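Local coordinates for protein thiamine-monophosphate kinase (Stenotrophomonas maltophilia, PDB 6XEP) that probably transfers a phosphate from ATP to thiamine monophosphate, giving thiamine diphosphate, the active form of vitamin B1, at residues Val222-Ser225 against Ala230-Gly233; Leu76-Ser81 against Asp274-Cys279. All blocks are in the same frame, centred on the assembly; numbering follows the deposited sequence. Where two conformers were deposited one is given.

Interaction 1 (Val222-Ser225 against Ala230-Gly233)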
ATOM      1  N   VAL A 222       4.888  13.407  17.841  1.00 13.39           N
ATOM      2  CA  VAL A 222       5.248  12.084  17.349  1.00 14.28           C
ATOM      3  C   VAL A 222       4.177  11.137  17.859  1.00 15.05           C
ATOM      4  O   VAL A 222       3.576  11.379  18.903  1.00 14.25           O
ATOM      5  CB  VAL A 222       6.669  11.684  17.832  1.00 14.42           C
ATOM      6  CG1 VAL A 222       6.715  11.555  19.364  1.00 16.31           C
ATOM      7  CG2 VAL A 222       7.113  10.390  17.187  1.00 21.07           C
ATOM      8  N   ASP A 223       3.917  10.057  17.125  1.00 14.55           N
ATOM      9  CA  ASP A 223       3.018   9.084  17.720  1.00 18.95           C
ATOM     10  C   ASP A 223       3.819   8.025  18.466  1.00 16.04           C
ATOM     11  O   ASP A 223       4.969   7.717  18.120  1.00 18.04           O
ATOM     12  CB  ASP A 223       2.029   8.491  16.706  1.00 21.63           C
ATOM     13  CG  ASP A 223       2.601   7.413  15.854  1.00 26.89           C
ATOM     14  OD1 ASP A 223       3.794   7.509  15.493  1.00 25.14           O
ATOM     15  OD2 ASP A 223       1.805   6.482  15.505  1.00 27.16           O
ATOM     16  N   VAL A 224       3.247   7.560  19.565  1.00 13.34           N
ATOM     17  CA  VAL A 224       3.915   6.640  20.474  1.00 11.82           C
ATOM     18  C   VAL A 224       3.447   5.241  20.101  1.00 14.70           C
ATOM     19  O   VAL A 224       2.336   4.830  20.445  1.00 12.95           O
ATOM     20  CB  VAL A 224       3.618   6.955  21.940  1.00 14.11           C
ATOM     21  CG1 VAL A 224       4.455   6.025  22.835  1.00 16.86           C
ATOM     22  CG2 VAL A 224       3.941   8.410  22.225  1.00 14.10           C
ATOM     23  N   SER A 225       4.289   4.520  19.374  1.00 13.71           N
ATOM     24  CA  SER A 225       3.976   3.140  19.009  0.86 16.26           C
ATOM     25  C   SER A 225       5.096   2.177  19.316  1.00 18.20           C
ATOM     26  O   SER A 225       4.831   0.978  19.405  1.00 16.72           O
ATOM     27  CB  SER A 225       3.635   3.033  17.517  0.86 19.59           C
ATOM     28  OG  SER A 225       4.728   3.448  16.732  0.86 20.25           O
ATOM     29  N   ALA A 230      11.400   5.559  23.043  1.00 13.45           N
ATOM     30  CA  ALA A 230      11.877   5.461  21.670  1.00 16.06           C
ATOM     31  C   ALA A 230      11.325   6.599  20.824  1.00 14.81           C
ATOM     32  O   ALA A 230      12.073   7.264  20.100  1.00 15.47           O
ATOM     33  CB  ALA A 230      11.478   4.106  21.073  1.00 18.72           C
ATOM     34  N   ASP A 231      10.023   6.870  20.946  1.00 14.77           N
ATOM     35  CA  ASP A 231       9.384   7.854  20.080  1.00 14.12           C
ATOM     36  C   ASP A 231       9.695   9.282  20.515  1.00 14.28           C
ATOM     37  O   ASP A 231       9.989  10.140  19.671  1.00 15.40           O
ATOM     38  CB  ASP A 231       7.878   7.577  20.024  1.00 16.52           C
ATOM     39  CG  ASP A 231       7.562   6.341  19.184  1.00 21.31           C
ATOM     40  OD1 ASP A 231       7.982   6.308  18.007  1.00 21.20           O
ATOM     41  OD2 ASP A 231       6.963   5.389  19.709  1.00 18.76           O
ATOM     42  N   LEU A 232       9.681   9.561  21.817  1.00 13.59           N
ATOM     43  CA  LEU A 232      10.173  10.865  22.254  1.00 13.53           C
ATOM     44  C   LEU A 232      11.632  11.043  21.869  1.00 15.98           C
ATOM     45  O   LEU A 232      12.066  12.160  21.562  1.00 13.89           O
ATOM     46  CB  LEU A 232      10.006  11.000  23.765  1.00 16.94           C
ATOM     47  CG  LEU A 232      10.405  12.301  24.420  1.00 17.80           C
ATOM     48  CD1 LEU A 232       9.730  13.452  23.705  1.00 16.38           C
ATOM     49  CD2 LEU A 232       9.975  12.216  25.883  1.00 16.46           C
ATOM     50  N   GLY A 233      12.385   9.947  21.857  1.00 14.35           N
ATOM     51  CA  GLY A 233      13.750   9.966  21.349  1.00 15.73           C
ATOM     52  C   GLY A 233      13.884  10.546  19.960  1.00 16.42           C
ATOM     53  O   GLY A 233      14.867  11.224  19.658  1.00 14.68           O
TER

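Interaction 2 (Leu76-Ser81 against Asp274-Cys279)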
ATOM      1  N   LEU A  76      -6.006  -0.526  10.319  1.00 13.94           N
ATOM      2  CA  LEU A  76      -6.233   0.871   9.959  1.00 13.03           C
ATOM      3  C   LEU A  76      -5.752   1.824  11.054  1.00 12.30           C
ATOM      4  O   LEU A  76      -5.229   2.901  10.753  1.00 13.17           O
ATOM      5  CB  LEU A  76      -7.713   1.101   9.669  1.00 13.27           C
ATOM      6  CG  LEU A  76      -8.154   2.526   9.342  1.00 15.33           C
ATOM      7  CD1 LEU A  76      -7.435   3.060   8.084  1.00 12.01           C
ATOM      8  CD2 LEU A  76      -9.672   2.543   9.148  1.00 15.89           C
ATOM      9  N   ALA A  77      -5.937   1.461  12.326  1.00 10.97           N
ATOM     10  CA  ALA A  77      -5.572   2.358  13.417  1.00 12.64           C
ATOM     11  C   ALA A  77      -4.091   2.735  13.378  1.00 12.85           C
ATOM     12  O   ALA A  77      -3.730   3.871  13.702  1.00 13.79           O
ATOM     13  CB  ALA A  77      -5.911   1.713  14.762  1.00 10.32           C
ATOM     14  N   VAL A  78      -3.220   1.791  13.017  1.00 13.20           N
ATOM     15  CA  VAL A  78      -1.791   2.100  12.933  1.00 15.77           C
ATOM     16  C   VAL A  78      -1.551   3.246  11.953  1.00 13.75           C
ATOM     17  O   VAL A  78      -0.809   4.191  12.236  1.00 14.34           O
ATOM     18  CB  VAL A  78      -0.994   0.843  12.538  1.00 16.15           C
ATOM     19  CG1 VAL A  78       0.469   1.207  12.381  1.00 17.50           C
ATOM     20  CG2 VAL A  78      -1.167  -0.216  13.604  1.00 15.57           C
ATOM     21  N   ASN A  79      -2.189   3.181  10.786  1.00 13.65           N
ATOM     22  CA  ASN A  79      -1.986   4.208   9.768  1.00 14.35           C
ATOM     23  C   ASN A  79      -2.594   5.536  10.177  1.00 17.33           C
ATOM     24  O   ASN A  79      -2.023   6.604   9.910  1.00 14.17           O
ATOM     25  CB  ASN A  79      -2.593   3.737   8.453  1.00 13.32           C
ATOM     26  CG  ASN A  79      -1.769   2.677   7.804  1.00 21.86           C
ATOM     27  OD1 ASN A  79      -1.905   1.491   8.109  1.00 24.09           O
ATOM     28  ND2 ASN A  79      -0.871   3.090   6.921  1.00 24.39           N
ATOM     29  N   LEU A  80      -3.785   5.497  10.775  1.00 12.23           N
ATOM     30  CA  LEU A  80      -4.410   6.730  11.214  1.00 12.02           C
ATOM     31  C   LEU A  80      -3.594   7.394  12.311  1.00 13.88           C
ATOM     32  O   LEU A  80      -3.545   8.623  12.387  1.00 14.57           O
ATOM     33  CB  LEU A  80      -5.829   6.451  11.696  1.00 13.24           C
ATOM     34  CG  LEU A  80      -6.832   6.079  10.610  1.00 13.96           C
ATOM     35  CD1 LEU A  80      -8.208   5.791  11.225  1.00 14.87           C
ATOM     36  CD2 LEU A  80      -6.922   7.201   9.553  1.00 15.57           C
ATOM     37  N   SER A  81      -2.969   6.595  13.175  1.00 15.35           N
ATOM     38  CA  SER A  81      -2.120   7.167  14.211  1.00 11.31           C
ATOM     39  C   SER A  81      -0.904   7.862  13.593  1.00 15.53           C
ATOM     40  O   SER A  81      -0.474   8.920  14.074  1.00 16.79           O
ATOM     41  CB  SER A  81      -1.690   6.076  15.184  1.00 13.02           C
ATOM     42  OG  SER A  81      -0.862   6.636  16.182  1.00 16.77           O
ATOM     43  N   ASP A 274       2.872  -0.225  21.034  1.00 12.82           N
ATOM     44  CA  ASP A 274       1.508  -0.172  20.482  1.00 14.07           C
ATOM     45  C   ASP A 274       0.539   0.695  21.278  1.00 14.63           C
ATOM     46  O   ASP A 274      -0.666   0.427  21.287  1.00 12.61           O
ATOM     47  CB  ASP A 274       0.927  -1.576  20.333  1.00 16.58           C
ATOM     48  CG  ASP A 274       1.565  -2.342  19.198  1.00 18.35           C
ATOM     49  OD1 ASP A 274       2.591  -1.880  18.652  1.00 20.26           O
ATOM     50  OD2 ASP A 274       1.031  -3.413  18.854  1.00 13.84           O
ATOM     51  N   ASP A 275       1.004   1.765  21.926  1.00 12.68           N
ATOM     52  CA  ASP A 275       0.035   2.652  22.580  1.00 10.11           C
ATOM     53  C   ASP A 275      -0.824   3.381  21.556  1.00 12.91           C
ATOM     54  O   ASP A 275      -2.044   3.518  21.739  1.00 12.88           O
ATOM     55  CB  ASP A 275       0.743   3.680  23.444  1.00 12.26           C
ATOM     56  CG  ASP A 275       1.472   3.065  24.617  1.00 14.60           C
ATOM     57  OD1 ASP A 275       0.823   2.368  25.433  1.00 16.69           O
ATOM     58  OD2 ASP A 275       2.687   3.322  24.740  1.00 16.43           O
ATOM     59  N   TYR A 276      -0.195   3.843  20.473  1.00 13.86           N
ATOM     60  CA  TYR A 276      -0.821   4.697  19.461  1.00 12.24           C
ATOM     61  C   TYR A 276      -1.458   5.926  20.114  1.00 14.02           C
ATOM     62  O   TYR A 276      -2.561   6.354  19.774  1.00 13.58           O
ATOM     63  CB  TYR A 276      -1.800   3.883  18.583  1.00 13.68           C
ATOM     64  CG  TYR A 276      -0.993   2.836  17.839  1.00 13.63           C
ATOM     65  CD1 TYR A 276      -0.110   3.223  16.846  1.00 16.86           C
ATOM     66  CD2 TYR A 276      -1.040   1.480  18.190  1.00 17.70           C
ATOM     67  CE1 TYR A 276       0.678   2.291  16.166  1.00 21.67           C
ATOM     68  CE2 TYR A 276      -0.253   0.536  17.514  1.00 19.57           C
ATOM     69  CZ  TYR A 276       0.603   0.954  16.507  1.00 24.05           C
ATOM     70  OH  TYR A 276       1.414   0.064  15.825  1.00 27.25           O
ATOM     71  N   GLU A 277      -0.717   6.520  21.047  1.00 13.50           N
ATOM     72  CA  GLU A 277      -1.007   7.829  21.612  1.00 13.46           C
ATOM     73  C   GLU A 277      -0.142   8.866  20.910  1.00 15.73           C
ATOM     74  O   GLU A 277       0.733   8.521  20.124  1.00 16.50           O
ATOM     75  CB  GLU A 277      -0.755   7.821  23.126  1.00 12.07           C
ATOM     76  CG  GLU A 277      -1.686   6.861  23.865  1.00 14.68           C
ATOM     77  CD  GLU A 277      -3.150   7.343  23.921  1.00 12.89           C
ATOM     78  OE1 GLU A 277      -3.493   8.416  23.358  1.00 13.63           O
ATOM     79  OE2 GLU A 277      -3.975   6.645  24.555  1.00 15.29           O
ATOM     80  N   LEU A 278      -0.408  10.147  21.167  1.00 12.60           N
ATOM     81  CA  LEU A 278       0.396  11.225  20.593  1.00 12.40           C
ATOM     82  C   LEU A 278       1.206  11.888  21.697  1.00 14.08           C
ATOM     83  O   LEU A 278       0.653  12.241  22.739  1.00 14.93           O
ATOM     84  CB  LEU A 278      -0.480  12.283  19.913  1.00 18.66           C
ATOM     85  CG  LEU A 278      -1.143  11.929  18.591  1.00 17.46           C
ATOM     86  CD1 LEU A 278      -1.801  13.193  17.994  1.00 17.20           C
ATOM     87  CD2 LEU A 278      -0.112  11.363  17.630  1.00 23.26           C
ATOM     88  N   CYS A 279       2.501  12.064  21.467  1.00 14.63           N
ATOM     89  CA  CYS A 279       3.369  12.816  22.375  1.00 11.41           C
ATOM     90  C   CYS A 279       3.763  14.101  21.674  1.00 15.63           C
ATOM     91  O   CYS A 279       4.151  14.071  20.497  1.00 17.04           O
ATOM     92  CB  CYS A 279       4.608  11.994  22.755  1.00 11.81           C
ATOM     93  SG  CYS A 279       5.793  12.874  23.778  1.00 14.49           S
TER
HETATM   94  O   HOH W   1      -2.846   8.258  17.867  1.00 15.78           O

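Interaction 1 (Val222-Ser225 against Ala230-Gly233)
D231, in the first turns of helix 228-239, reaches back to the end of the strand that precedes that helix and grips the chain at S225. Its CG leans beside D231's own backbone N, anti to its carbonyl carbon (chi1 -73°), which turns the carboxylate toward the strand end. There D223 O stands 3.1 Å from D231 CG, a close contact between acceptors and not a hydrogen bond. S225 N donates to D231 OD2 over 2.8 Å; the N-H...O angle is 142°, and the donor stands above the carboxylate plane, 48° out of it. The same oxygen accepts a second backbone N-H, that of D226, so one carboxylate oxygen holds two successive amides of the turn. A short acidic side chain suits this place, since it sets one carboxylate oxygen where it can take both amides as the chain leaves the strand.

This is the beta-turn-alpha step of the PurM-like C-terminal domain, in which strand 220-224 is an outermost strand of the mixed sheet and leads through a short turn into helix 228-239. D223 near the end of the strand and S225 at the start of the turn are predicted to bind magnesium and ATP respectively, so the hold of D231 probably helps fix the backbone of that site.

D231's backbone is covered by V222: CG1 lies 3.6 Å from D231 O, and CG2 is 4.1 Å from D231 CB. The two side chains meet nearly at right angles, and a branched valine can offer both methyls at once to the helix. L232, the next residue, turns its CB away from strand 220-224; its large apolar side chain instead packs on C279, A243 and V245 of the sheet, while V222 CG1 comes within 4.3 Å of L232 N.

Interaction 2 (Leu76-Ser81 against Asp274-Cys279)
Y276 swings its CG beside its own backbone N (chi1 -63°), which carries the ring across to helix 68-85, where S81 holds OG anti to its backbone N (chi1 180°). This brings OG to the ring edge, near the ring plane and 3.6 Å from Y276 CD1, where it is also hydrogen-bonded to OD2 of D223, a residue predicted to bind magnesium. The small serine lets the aromatic ring approach the helix closely, and its CB adds a contact of 3.7 Å to the same CD1.

One helical turn earlier, V78 receives the far end of the ring. Its CG2 is 3.4 Å from Y276 OH and 3.6 Å from CZ, while CG1 also touches OH, so both methyls cradle the phenol end at an oblique approach. A beta-branched valine is well shaped for this, being stiff and presenting two methyls on the side of the helix that meets the C-terminal half.

The contact joins the two halves of the AIR synthase-related fold: helix 68-85 belongs to the N-terminal domain, and the strand beginning at E277 to the C-terminal one. Y276 and E277 both face V224 in a G1 beta bulge, with Y276 in the left-handed backbone region.

A water bridges the two segments, donating to S81 OG at 3.1 Å and to Y276 O at 2.7 Å. L278 brings CD2 to 4.3 Å from S81 O, and its side chain also packs on L210 and L214 of helix 208-214.

The centres of interactions 1 and 2 are about 10 Å apart, and they share the C-terminal sheet, in which strands 220-224 and 277-282 are antiparallel neighbours. Along the chain, helix 68-85 comes first, then strand 220-224 and helix 228-239, and finally 274-279, so both segments of interaction 1 fall between those of interaction 2. V224 N probably bonds to E277 O at 2.7 Å, the D223-S81 bond also joins the two contacts, and S225 packs on Y276. Interaction 1 is local to the C-terminal domain, whereas interaction 2 spans both domains. Together they bring D223 and S225, predicted magnesium and ATP ligands, next to elements of the N-terminal half.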